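Local coordinates for mialostatin (Ixodes ricinus, PDB 6ZTK), which inhibits cysteine cathepsins of the tick midgut and of the host, and so restrains the digestion of blood proteins in the tick gut, at residues Asn45-Ala50 against Leu82-Thr87; Glu59-Val64 against Cys91-Gly96; Thr63-Leu68 against Cys104-Asn109; Thr116-Thr121 against Val130-Cys135. All coordinates share one frame; numbering follows the deposited sequence. Where two conformers were deposited one is given.

Interaction 1 of 4, residues Asn45-Ala50 against Leu82-Thr87; sequences NLAHYA and LKFTTT. With SO4 (sulfate ion), chain D.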
# COMPACT_ATOMS: atom_id res chain seq x y z
N ASN A 45 2.77 2.86 6.89
CA ASN A 45 1.98 1.72 7.41
C ASN A 45 0.65 1.61 6.65
O ASN A 45 0.21 0.51 6.41
CB ASN A 45 1.85 1.84 8.92
CG ASN A 45 3.18 1.61 9.59
OD1 ASN A 45 4.06 0.96 9.02
ND2 ASN A 45 3.33 2.17 10.76
N LEU A 46 -0.00 2.73 6.28
CA LEU A 46 -1.20 2.68 5.43
C LEU A 46 -0.90 2.04 4.07
O LEU A 46 -1.77 1.35 3.51
CB LEU A 46 -1.78 4.08 5.26
CG LEU A 46 -2.44 4.63 6.50
CD1 LEU A 46 -2.72 6.12 6.33
CD2 LEU A 46 -3.73 3.87 6.73
N ALA A 47 0.27 2.28 3.49
CA ALA A 47 0.63 1.59 2.23
C ALA A 47 0.73 0.09 2.41
O ALA A 47 0.27 -0.67 1.57
CB ALA A 47 1.91 2.20 1.67
N HIS A 48 1.31 -0.34 3.53
CA HIS A 48 1.37 -1.79 3.83
C HIS A 48 -0.06 -2.32 4.01
O HIS A 48 -0.36 -3.42 3.53
CB HIS A 48 2.24 -2.05 5.04
CG HIS A 48 3.70 -2.06 4.71
ND1 HIS A 48 4.30 -3.13 4.04
CD2 HIS A 48 4.68 -1.15 4.95
CE1 HIS A 48 5.58 -2.80 3.81
NE2 HIS A 48 5.83 -1.60 4.33
N TYR A 49 -0.92 -1.54 4.66
CA TYR A 49 -2.33 -1.97 4.77
C TYR A 49 -2.90 -2.21 3.37
O TYR A 49 -3.51 -3.22 3.07
CB TYR A 49 -3.19 -1.04 5.59
CG TYR A 49 -4.61 -1.47 5.54
CD1 TYR A 49 -5.05 -2.62 6.19
CD2 TYR A 49 -5.54 -0.75 4.80
CE1 TYR A 49 -6.39 -3.03 6.11
CE2 TYR A 49 -6.86 -1.15 4.75
CZ TYR A 49 -7.26 -2.31 5.33
OH TYR A 49 -8.60 -2.68 5.23
N ALA A 50 -2.70 -1.24 2.46
CA ALA A 50 -3.27 -1.33 1.12
C ALA A 50 -2.79 -2.60 0.45
O ALA A 50 -3.55 -3.33 -0.16
CB ALA A 50 -2.89 -0.10 0.32
N LEU A 82 -2.12 7.37 -1.84
CA LEU A 82 -0.72 6.89 -1.68
C LEU A 82 -0.19 6.41 -3.02
O LEU A 82 -0.86 5.61 -3.70
CB LEU A 82 -0.71 5.74 -0.68
CG LEU A 82 -1.38 6.03 0.66
CD1 LEU A 82 -1.34 4.75 1.51
CD2 LEU A 82 -0.70 7.14 1.38
N LYS A 83 1.04 6.82 -3.33
CA LYS A 83 1.74 6.30 -4.51
C LYS A 83 3.02 5.62 -4.07
O LYS A 83 3.75 6.24 -3.32
CB LYS A 83 2.07 7.41 -5.50
CG LYS A 83 2.75 6.90 -6.76
CD LYS A 83 3.19 8.09 -7.63
CE LYS A 83 3.92 7.62 -8.87
NZ LYS A 83 4.38 8.79 -9.67
N PHE A 84 3.18 4.35 -4.39
CA PHE A 84 4.30 3.58 -3.84
C PHE A 84 4.71 2.49 -4.80
O PHE A 84 3.92 2.00 -5.60
CB PHE A 84 3.87 3.00 -2.48
CG PHE A 84 2.57 2.27 -2.48
CD1 PHE A 84 2.47 0.90 -2.73
CD2 PHE A 84 1.43 2.99 -2.24
CE1 PHE A 84 1.25 0.25 -2.77
CE2 PHE A 84 0.21 2.36 -2.30
CZ PHE A 84 0.12 0.99 -2.56
N THR A 85 5.97 2.09 -4.72
CA THR A 85 6.45 0.95 -5.51
C THR A 85 6.26 -0.36 -4.74
O THR A 85 6.33 -0.34 -3.49
CB THR A 85 7.94 1.14 -5.90
OG1 THR A 85 8.67 1.37 -4.70
CG2 THR A 85 8.07 2.29 -6.86
N THR A 86 6.03 -1.44 -5.44
CA THR A 86 5.84 -2.78 -4.87
C THR A 86 6.76 -3.79 -5.56
O THR A 86 7.22 -3.56 -6.70
CB THR A 86 4.38 -3.27 -4.90
OG1 THR A 86 3.96 -3.48 -6.25
CG2 THR A 86 3.48 -2.27 -4.21
N THR A 87 6.89 -4.95 -4.95
CA THR A 87 7.56 -6.13 -5.52
C THR A 87 6.97 -7.35 -4.83
O THR A 87 6.34 -7.17 -3.77
CB THR A 87 9.07 -5.99 -5.31
OG1 THR A 87 9.74 -6.86 -6.25
CG2 THR A 87 9.49 -6.18 -3.90
S SO4 D . 8.28 0.75 4.32
O1 SO4 D . 7.94 -0.41 3.53
O2 SO4 D . 8.03 1.96 3.57
O3 SO4 D . 9.68 0.66 4.65
O4 SO4 D . 7.51 0.78 5.55
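The CB methyl of A47 sits over one face of the F84 ring, 4.3 Å from A47 CB to the ring centroid and 19° off the ring normal. That small tilt identifies a CH-pi contact, and its displacement from the centre is toward the rim, where A47 CB comes within 4.0 Å of F84 CD2. F84 CG stands between the backbone N and the carbonyl carbon (chi1 51°), the crowded position. One helical turn further on, A50 CB approaches the same ring obliquely at CZ. The second point of contact is L82, whose CD1 branch does the touching. It reaches helix backbone as well as side chain: L82 CD1 lies 3.6 Å from A47 N and 3.8 Å from L46 CB. L82 CD1 is also 4.1 Å from A47 CB, so it packs where L46 and A47 join. No hydrogen bond crosses between 45-50 and 82-87, so the contact is apolar packing, with 191 Å² buried in all. H48, whose CB points away from the strand, instead donates from NE2 to O1 of a sulfate ion that probably came from the crystallisation liquor, at 2.6 Å, while its ND1 is hydrogen-bonded to Y99. The helix segment crosses the strand segment at -75°, with the axes 9.4 Å apart. This is the cystatin arrangement of one helix lying across an antiparallel sheet. Strand 78-92 runs between strands 60-74 and 113-122, and helix 41-52 also meets both of these, through H48 on T63 and A50 on S117.

Interaction 2 of 4, residues Glu59-Val64 against Cys91-Gly96; sequences EYYDTV and CKIESG. Unlike the reference sequence in segment 91-96: S95 (reference Thr).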
# COMPACT_ATOMS: atom_id res chain seq x y z
N GLU A 59 -0.08 -15.57 -6.19
CA GLU A 59 0.31 -16.62 -5.22
C GLU A 59 0.88 -15.96 -3.98
O GLU A 59 0.60 -16.39 -2.84
CB GLU A 59 1.35 -17.54 -5.86
CG GLU A 59 1.98 -18.46 -4.84
CD GLU A 59 2.93 -19.50 -5.38
OE1 GLU A 59 3.33 -19.35 -6.54
OE2 GLU A 59 3.23 -20.41 -4.61
N TYR A 60 1.66 -14.91 -4.17
CA TYR A 60 2.34 -14.19 -3.09
C TYR A 60 1.74 -12.81 -2.86
O TYR A 60 1.39 -12.13 -3.85
CB TYR A 60 3.85 -14.01 -3.36
CG TYR A 60 4.63 -15.29 -3.49
CD1 TYR A 60 4.77 -15.94 -4.71
CD2 TYR A 60 5.20 -15.82 -2.37
CE1 TYR A 60 5.50 -17.11 -4.81
CE2 TYR A 60 5.94 -17.00 -2.46
CZ TYR A 60 6.09 -17.63 -3.67
OH TYR A 60 6.84 -18.79 -3.71
N TYR A 61 1.65 -12.37 -1.60
CA TYR A 61 1.46 -10.94 -1.33
C TYR A 61 2.55 -10.12 -2.03
O TYR A 61 3.73 -10.52 -2.03
CB TYR A 61 1.42 -10.59 0.15
CG TYR A 61 0.18 -11.07 0.86
CD1 TYR A 61 -1.03 -10.41 0.70
CD2 TYR A 61 0.24 -12.14 1.72
CE1 TYR A 61 -2.17 -10.83 1.39
CE2 TYR A 61 -0.87 -12.58 2.42
CZ TYR A 61 -2.09 -11.92 2.23
OH TYR A 61 -3.22 -12.38 2.89
N ASP A 62 2.16 -8.97 -2.60
CA ASP A 62 3.18 -7.91 -2.80
C ASP A 62 3.60 -7.33 -1.47
O ASP A 62 2.87 -7.40 -0.44
CB ASP A 62 2.64 -6.84 -3.75
CG ASP A 62 2.54 -7.38 -5.13
OD1 ASP A 62 3.41 -8.21 -5.54
OD2 ASP A 62 1.48 -7.01 -5.76
N THR A 63 4.71 -6.56 -1.48
CA THR A 63 5.07 -5.71 -0.38
C THR A 63 5.56 -4.36 -0.92
O THR A 63 5.77 -4.26 -2.13
CB THR A 63 6.09 -6.38 0.57
OG1 THR A 63 6.18 -5.60 1.75
CG2 THR A 63 7.46 -6.54 -0.04
N VAL A 64 5.57 -3.39 -0.05
CA VAL A 64 5.98 -1.99 -0.38
C VAL A 64 7.50 -1.88 -0.37
O VAL A 64 8.13 -2.27 0.68
CB VAL A 64 5.38 -0.98 0.59
CG1 VAL A 64 5.74 0.42 0.16
CG2 VAL A 64 3.87 -1.10 0.69
N CYS A 91 5.72 -14.04 1.19
CA CYS A 91 4.53 -14.58 1.91
C CYS A 91 3.54 -15.18 0.89
O CYS A 91 2.96 -14.42 0.07
CB CYS A 91 3.79 -13.54 2.68
SG CYS A 91 4.57 -13.03 4.23
N LYS A 92 3.29 -16.49 0.95
CA LYS A 92 2.24 -17.14 0.13
C LYS A 92 0.89 -16.80 0.77
O LYS A 92 0.68 -17.02 1.95
CB LYS A 92 2.44 -18.65 0.08
CG LYS A 92 3.60 -19.05 -0.77
CD LYS A 92 3.85 -20.52 -0.76
CE LYS A 92 5.01 -20.89 -1.65
NZ LYS A 92 5.24 -22.35 -1.57
N ILE A 93 -0.04 -16.30 -0.03
CA ILE A 93 -1.36 -15.88 0.52
C ILE A 93 -2.15 -17.08 1.10
O ILE A 93 -2.78 -16.95 2.13
CB ILE A 93 -2.12 -15.23 -0.64
CG1 ILE A 93 -1.46 -13.93 -1.07
CG2 ILE A 93 -3.60 -15.02 -0.29
CD1 ILE A 93 -1.84 -13.47 -2.46
N GLU A 94 -2.10 -18.20 0.40
CA GLU A 94 -2.94 -19.38 0.74
C GLU A 94 -2.27 -20.22 1.84
O GLU A 94 -2.68 -21.36 2.04
CB GLU A 94 -3.22 -20.18 -0.53
CG GLU A 94 -4.08 -19.45 -1.55
CD GLU A 94 -3.90 -19.99 -2.96
OE1 GLU A 94 -2.90 -19.61 -3.65
OE2 GLU A 94 -4.72 -20.85 -3.38
N SER A 95 -1.20 -19.77 2.45
CA SER A 95 -0.67 -20.41 3.69
C SER A 95 -1.46 -20.05 4.94
O SER A 95 -1.13 -20.53 6.10
CB SER A 95 0.76 -20.01 3.86
OG SER A 95 0.75 -18.63 4.17
N GLY A 96 -2.43 -19.15 4.86
CA GLY A 96 -3.16 -18.71 6.04
C GLY A 96 -2.33 -17.68 6.83
O GLY A 96 -2.66 -17.44 7.92
O HOH W 1 -0.77 -18.64 -2.21
O HOH W 2 -3.03 -14.82 3.93
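Backbone pairing here is short and antiparallel: Y60 and K92 form a non-hydrogen-bonded pair, their CA atoms 4.4 Å apart, flanked by two bonds. I93 N donates to E59 O at 2.9 Å, nearly straight (168°) and in the carbonyl plane. Y61 N donates to C91 O at 3.0 Å, lying nearly on the line of the C=O bond. Beyond K92 the chain enters a 3-10 turn, and water 1 continues the connection by donating to E59 O and accepting from E94 N. Among the side chains, I93 CG1 stands over the centre of the Y61 ring, 3.6 Å from its centroid and 6° off the normal, a CH-pi contact; C91 CB lies at the edge of that ring. K92 runs extended beside Y60 and E59, all pointing the same way, with K92 CG 3.5 Å from Y60 CE2. E59 OE2 is 4.1 Å from K92 NZ, beyond a salt bridge, so any attraction is probably modest. The contact forms the open end of the hairpin of strands 60-74 and 78-92, at the surface. I93 and Y61 both also touch V55, in the connection from helix 41-52, while C91 is disulfide-bonded to C104.

Interaction 3 of 4, residues Thr63-Leu68 against Cys104-Asn109; sequences TVLELL and CQPKTN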
# COMPACT_ATOMS: atom_id res chain seq x y z
N THR A 63 4.71 -6.56 -1.48
CA THR A 63 5.07 -5.71 -0.38
C THR A 63 5.56 -4.36 -0.92
O THR A 63 5.77 -4.26 -2.13
CB THR A 63 6.09 -6.38 0.57
OG1 THR A 63 6.18 -5.60 1.75
CG2 THR A 63 7.46 -6.54 -0.04
N VAL A 64 5.57 -3.39 -0.05
CA VAL A 64 5.98 -1.99 -0.38
C VAL A 64 7.50 -1.88 -0.37
O VAL A 64 8.13 -2.27 0.68
CB VAL A 64 5.38 -0.98 0.59
CG1 VAL A 64 5.74 0.42 0.16
CG2 VAL A 64 3.87 -1.10 0.69
N LEU A 65 8.05 -1.33 -1.45
CA LEU A 65 9.50 -0.93 -1.43
C LEU A 65 9.66 0.51 -0.98
O LEU A 65 10.40 0.78 -0.00
CB LEU A 65 10.10 -1.13 -2.80
CG LEU A 65 10.33 -2.55 -3.25
CD1 LEU A 65 10.77 -2.61 -4.70
CD2 LEU A 65 11.36 -3.25 -2.34
N GLU A 66 8.95 1.45 -1.58
CA GLU A 66 9.11 2.87 -1.25
C GLU A 66 7.76 3.58 -1.36
O GLU A 66 7.09 3.41 -2.41
CB GLU A 66 10.11 3.50 -2.20
CG GLU A 66 10.42 4.93 -1.90
CD GLU A 66 11.51 5.53 -2.79
OE1 GLU A 66 11.96 4.84 -3.73
OE2 GLU A 66 11.82 6.73 -2.60
N LEU A 67 7.45 4.39 -0.36
CA LEU A 67 6.32 5.34 -0.47
C LEU A 67 6.85 6.57 -1.17
O LEU A 67 7.79 7.26 -0.65
CB LEU A 67 5.75 5.62 0.91
CG LEU A 67 4.57 6.57 0.97
CD1 LEU A 67 3.38 6.07 0.15
CD2 LEU A 67 4.14 6.79 2.40
N LEU A 68 6.28 6.88 -2.31
CA LEU A 68 6.74 8.01 -3.15
C LEU A 68 6.01 9.29 -2.83
O LEU A 68 6.63 10.36 -2.92
CB LEU A 68 6.56 7.67 -4.61
CG LEU A 68 7.31 6.45 -5.12
CD1 LEU A 68 6.88 6.14 -6.53
CD2 LEU A 68 8.83 6.67 -5.08
N CYS A 104 6.63 -10.33 5.53
CA CYS A 104 6.46 -10.40 4.07
C CYS A 104 7.53 -9.56 3.40
O CYS A 104 7.22 -8.52 2.79
CB CYS A 104 5.06 -10.01 3.68
SG CYS A 104 3.84 -11.06 4.53
N GLN A 105 8.79 -9.94 3.57
CA GLN A 105 9.90 -9.20 2.95
C GLN A 105 9.90 -9.36 1.45
O GLN A 105 9.42 -10.33 0.89
CB GLN A 105 11.24 -9.73 3.50
CG GLN A 105 11.38 -9.37 4.96
CD GLN A 105 11.69 -7.91 5.16
OE1 GLN A 105 12.64 -7.41 4.57
NE2 GLN A 105 10.86 -7.21 5.92
N PRO A 106 10.55 -8.42 0.70
CA PRO A 106 10.67 -8.58 -0.73
C PRO A 106 11.47 -9.82 -1.12
O PRO A 106 12.55 -10.04 -0.46
CB PRO A 106 11.47 -7.35 -1.18
CG PRO A 106 11.44 -6.44 -0.08
CD PRO A 106 11.17 -7.19 1.20
N LYS A 107 11.07 -10.54 -2.15
CA LYS A 107 11.88 -11.67 -2.70
C LYS A 107 13.16 -11.04 -3.24
O LYS A 107 14.27 -11.57 -2.95
CB LYS A 107 11.15 -12.48 -3.75
CG LYS A 107 11.96 -13.62 -4.33
CD LYS A 107 11.29 -14.35 -5.46
CE LYS A 107 11.97 -15.67 -5.76
NZ LYS A 107 11.49 -16.22 -7.05
N THR A 108 13.06 -9.94 -3.98
CA THR A 108 14.23 -9.19 -4.52
C THR A 108 13.95 -7.70 -4.37
O THR A 108 12.76 -7.34 -4.28
CB THR A 108 14.50 -9.55 -5.98
OG1 THR A 108 13.56 -8.84 -6.78
CG2 THR A 108 14.39 -11.03 -6.23
N ASN A 109 14.96 -6.84 -4.42
CA ASN A 109 14.77 -5.39 -4.23
C ASN A 109 14.33 -4.73 -5.56
O ASN A 109 14.33 -3.48 -5.65
CB ASN A 109 16.04 -4.83 -3.60
CG ASN A 109 15.82 -3.48 -2.97
OD1 ASN A 109 14.76 -2.89 -3.14
ND2 ASN A 109 16.85 -2.98 -2.29
O HOH W 3 8.13 -5.83 3.83
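The contact joins strand 60-74, at the corner it turns at L65, to the loop between strands 78-92 and 113-122, in the part of that loop that starts at C104, the disulfide partner of C91. In the cystatin fold this strand carries the first inhibitory hairpin loop at its far end, but the corner described here is structural packing. T63 and L65 carry the strand side. T63 CG2 lies against the loop backbone at P106, 3.7 Å from P106 N and 4.0 Å from P106 CD, and stands between the backbone N and the carbonyl carbon of T63. L65 uses its CD2 branch for two neighbours: L65 CD2 is 3.9 Å from P106 CG and 3.5 Å from N109 OD1. The N109 side chain has CG anti to its backbone N (chi1 -162°) and crosses L65 at a slant. T63 OG1 has its main polar partner outside the two segments, in Y99 OH; toward the loop it is linked through water 3, which accepts from T63 OG1 at 2.9 Å and donates to C104 O at 3.0 Å. No clear direct hydrogen bond joins 63-68 to 104-109, and 224 Å² is buried in all. The C91-C104 disulfide ties this loop covalently to strand 78-92, not to 63-68, so the contact with 63-68 rests on methyl and proline-ring packing and the water.

Interaction 4 of 4, residues Thr116-Thr121 against Val130-Cys135; sequences TSIIYT and VLSYHC. With TRT (fragment of triton X-100), chain C.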
# COMPACT_ATOMS: atom_id res chain seq x y z
N THR A 116 -1.01 3.26 -7.10
CA THR A 116 -1.75 4.33 -6.43
C THR A 116 -2.92 3.69 -5.72
O THR A 116 -3.70 2.95 -6.38
CB THR A 116 -2.18 5.40 -7.44
OG1 THR A 116 -0.97 5.95 -8.02
CG2 THR A 116 -2.94 6.52 -6.77
N SER A 117 -3.13 4.03 -4.46
CA SER A 117 -4.26 3.50 -3.67
C SER A 117 -4.86 4.61 -2.85
O SER A 117 -4.11 5.39 -2.27
CB SER A 117 -3.79 2.37 -2.79
OG SER A 117 -4.86 1.81 -2.04
N ILE A 118 -6.21 4.69 -2.85
CA ILE A 118 -6.91 5.62 -1.95
C ILE A 118 -7.50 4.83 -0.78
O ILE A 118 -8.19 3.85 -1.04
CB ILE A 118 -7.98 6.40 -2.70
CG1 ILE A 118 -7.32 7.27 -3.76
CG2 ILE A 118 -8.76 7.22 -1.71
CD1 ILE A 118 -8.31 7.91 -4.72
N ILE A 119 -7.23 5.28 0.42
CA ILE A 119 -7.73 4.65 1.66
C ILE A 119 -8.65 5.66 2.36
O ILE A 119 -8.23 6.80 2.63
CB ILE A 119 -6.59 4.20 2.55
CG1 ILE A 119 -5.69 3.23 1.80
CG2 ILE A 119 -7.14 3.57 3.81
CD1 ILE A 119 -4.61 2.74 2.69
N TYR A 120 -9.85 5.20 2.65
CA TYR A 120 -10.83 5.96 3.46
C TYR A 120 -10.66 5.56 4.92
O TYR A 120 -10.64 4.35 5.21
CB TYR A 120 -12.22 5.63 2.98
CG TYR A 120 -13.35 6.12 3.82
CD1 TYR A 120 -13.69 7.46 3.83
CD2 TYR A 120 -14.09 5.23 4.56
CE1 TYR A 120 -14.74 7.95 4.59
CE2 TYR A 120 -15.15 5.70 5.34
CZ TYR A 120 -15.47 7.05 5.33
OH TYR A 120 -16.55 7.49 6.07
N THR A 121 -10.57 6.51 5.82
CA THR A 121 -10.50 6.19 7.25
C THR A 121 -11.50 7.00 8.04
O THR A 121 -11.86 8.13 7.67
CB THR A 121 -9.09 6.44 7.81
OG1 THR A 121 -8.81 7.83 7.96
CG2 THR A 121 -8.02 5.81 6.96
N VAL A 130 -9.80 0.26 1.85
CA VAL A 130 -9.22 0.59 0.53
C VAL A 130 -10.33 0.88 -0.46
O VAL A 130 -11.15 -0.01 -0.72
CB VAL A 130 -8.32 -0.53 0.01
CG1 VAL A 130 -7.83 -0.23 -1.40
CG2 VAL A 130 -7.14 -0.75 0.94
N LEU A 131 -10.36 2.08 -1.02
CA LEU A 131 -11.38 2.41 -2.05
C LEU A 131 -10.90 2.07 -3.46
O LEU A 131 -11.71 1.77 -4.33
CB LEU A 131 -11.69 3.90 -1.99
CG LEU A 131 -12.28 4.43 -0.69
CD1 LEU A 131 -12.58 5.92 -0.83
CD2 LEU A 131 -13.52 3.64 -0.34
N SER A 132 -9.60 2.17 -3.71
CA SER A 132 -9.04 1.93 -5.04
C SER A 132 -7.61 1.41 -4.89
O SER A 132 -6.95 1.77 -3.90
CB SER A 132 -9.09 3.19 -5.89
OG SER A 132 -8.25 4.16 -5.39
N TYR A 133 -7.18 0.64 -5.88
CA TYR A 133 -5.76 0.16 -5.92
C TYR A 133 -5.47 -0.16 -7.37
O TYR A 133 -6.12 -1.07 -7.94
CB TYR A 133 -5.59 -1.05 -4.99
CG TYR A 133 -4.16 -1.52 -4.83
CD1 TYR A 133 -3.51 -2.22 -5.83
CD2 TYR A 133 -3.52 -1.32 -3.63
CE1 TYR A 133 -2.21 -2.68 -5.64
CE2 TYR A 133 -2.22 -1.79 -3.41
CZ TYR A 133 -1.58 -2.44 -4.43
OH TYR A 133 -0.29 -2.91 -4.20
N HIS A 134 -4.57 0.59 -7.98
CA HIS A 134 -4.22 0.35 -9.38
C HIS A 134 -2.73 0.54 -9.60
O HIS A 134 -2.19 1.47 -9.03
CB HIS A 134 -5.00 1.30 -10.30
CG HIS A 134 -4.72 1.06 -11.74
ND1 HIS A 134 -3.81 1.85 -12.45
CD2 HIS A 134 -5.15 0.10 -12.58
CE1 HIS A 134 -3.75 1.39 -13.69
NE2 HIS A 134 -4.52 0.33 -13.79
N CYS A 135 -2.17 -0.29 -10.47
CA CYS A 135 -0.72 -0.24 -10.71
C CYS A 135 -0.41 -0.24 -12.18
O CYS A 135 -1.19 -0.72 -13.01
CB CYS A 135 0.02 -1.41 -10.07
SG CYS A 135 -0.49 -1.74 -8.37
O24 TRT C . -20.40 1.03 -0.92
C23 TRT C . -19.93 1.28 0.38
C22 TRT C . -18.51 0.77 0.44
O21 TRT C . -17.63 1.81 0.88
C20 TRT C . -17.10 2.62 -0.16
C19 TRT C . -17.41 4.08 0.13
O18 TRT C . -16.89 4.43 1.41
C17 TRT C . -17.47 5.62 1.96
C16 TRT C . -16.70 6.87 1.59
O15 TRT C . -16.07 6.70 0.31
C12 TRT C . -15.65 7.80 -0.39
C13 TRT C . -15.06 8.90 0.21
C14 TRT C . -14.64 9.98 -0.57
C11 TRT C . -15.80 7.78 -1.76
C10 TRT C . -15.36 8.85 -2.52
C9 TRT C . -14.80 9.98 -1.95
C6 TRT C . -14.44 11.20 -2.82
C8 TRT C . -15.70 12.05 -2.65
C7 TRT C . -14.30 10.92 -4.32
C5 TRT C . -13.32 12.10 -2.23
C1 TRT C . -11.82 11.76 -2.32
C2 TRT C . -11.32 12.10 -3.72
C4 TRT C . -11.57 10.29 -2.04
C3 TRT C . -11.04 12.59 -1.29
O HOH W 4 -6.14 4.17 -6.92
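Strands 116-121 and 130-135 pair antiparallel in a hairpin at the edge of the cystatin sheet, their segment axes 4.6 Å apart and at 177°, with a classic beta bulge where L131 and S132 both face I118. Backbone hydrogen bonds set the register. T116 and H134 form a hydrogen-bonded pair, T116 N to H134 O at 2.9 Å and H134 N to T116 O at 3.0 Å. At the bulge L131 N donates to I118 O at 2.8 Å, S132 N adds a weak bond to the same oxygen, and the register slips by one between I118 and I119. S132 O takes two donors: S117 OG in the carbonyl plane at 2.8 Å, and I118 N from above that plane. S117 reaches it with OG anti to its backbone N (chi1 -179°), on the sheet face it shares with Y133, I119 and V130, where helix 41-52 packs. Water 4 joins T116 O to S132 OG. The covalent link is the disulfide from C135 to C115. Apolar contacts centre on L131, whose CD1 lies 3.8 Å from Y120 CB and near I118 CG2. L131 and Y120 also line the pocket of the bound Triton X-100 fragment: L131 CD1 is 3.6 Å from TRT C12, and TRT C16 stands over the centre of the Y120 ring, 3.7 Å from Y120 CE1.

Interaction 1 is the buried one, about 2 Å from the chain centre to its own centre, and is purely apolar between its segments. Interactions 2 and 4 are surface contacts carried by backbone hydrogen bonds, one at the open end of a hairpin, the other at the edge of the sheet. Interaction 3, partly buried, relies on side-chain packing and a water. Interactions 2 and 3 share T63 and V64 and are joined by the C91-C104 disulfide. Strand 78-92 serves interactions 1 and 2, while L82 N to S117 O, a probable hydrogen bond of 2.8 Å, connects interaction 1 to interaction 4. Interactions 3 and 4 lie on opposite sides of the chain centre.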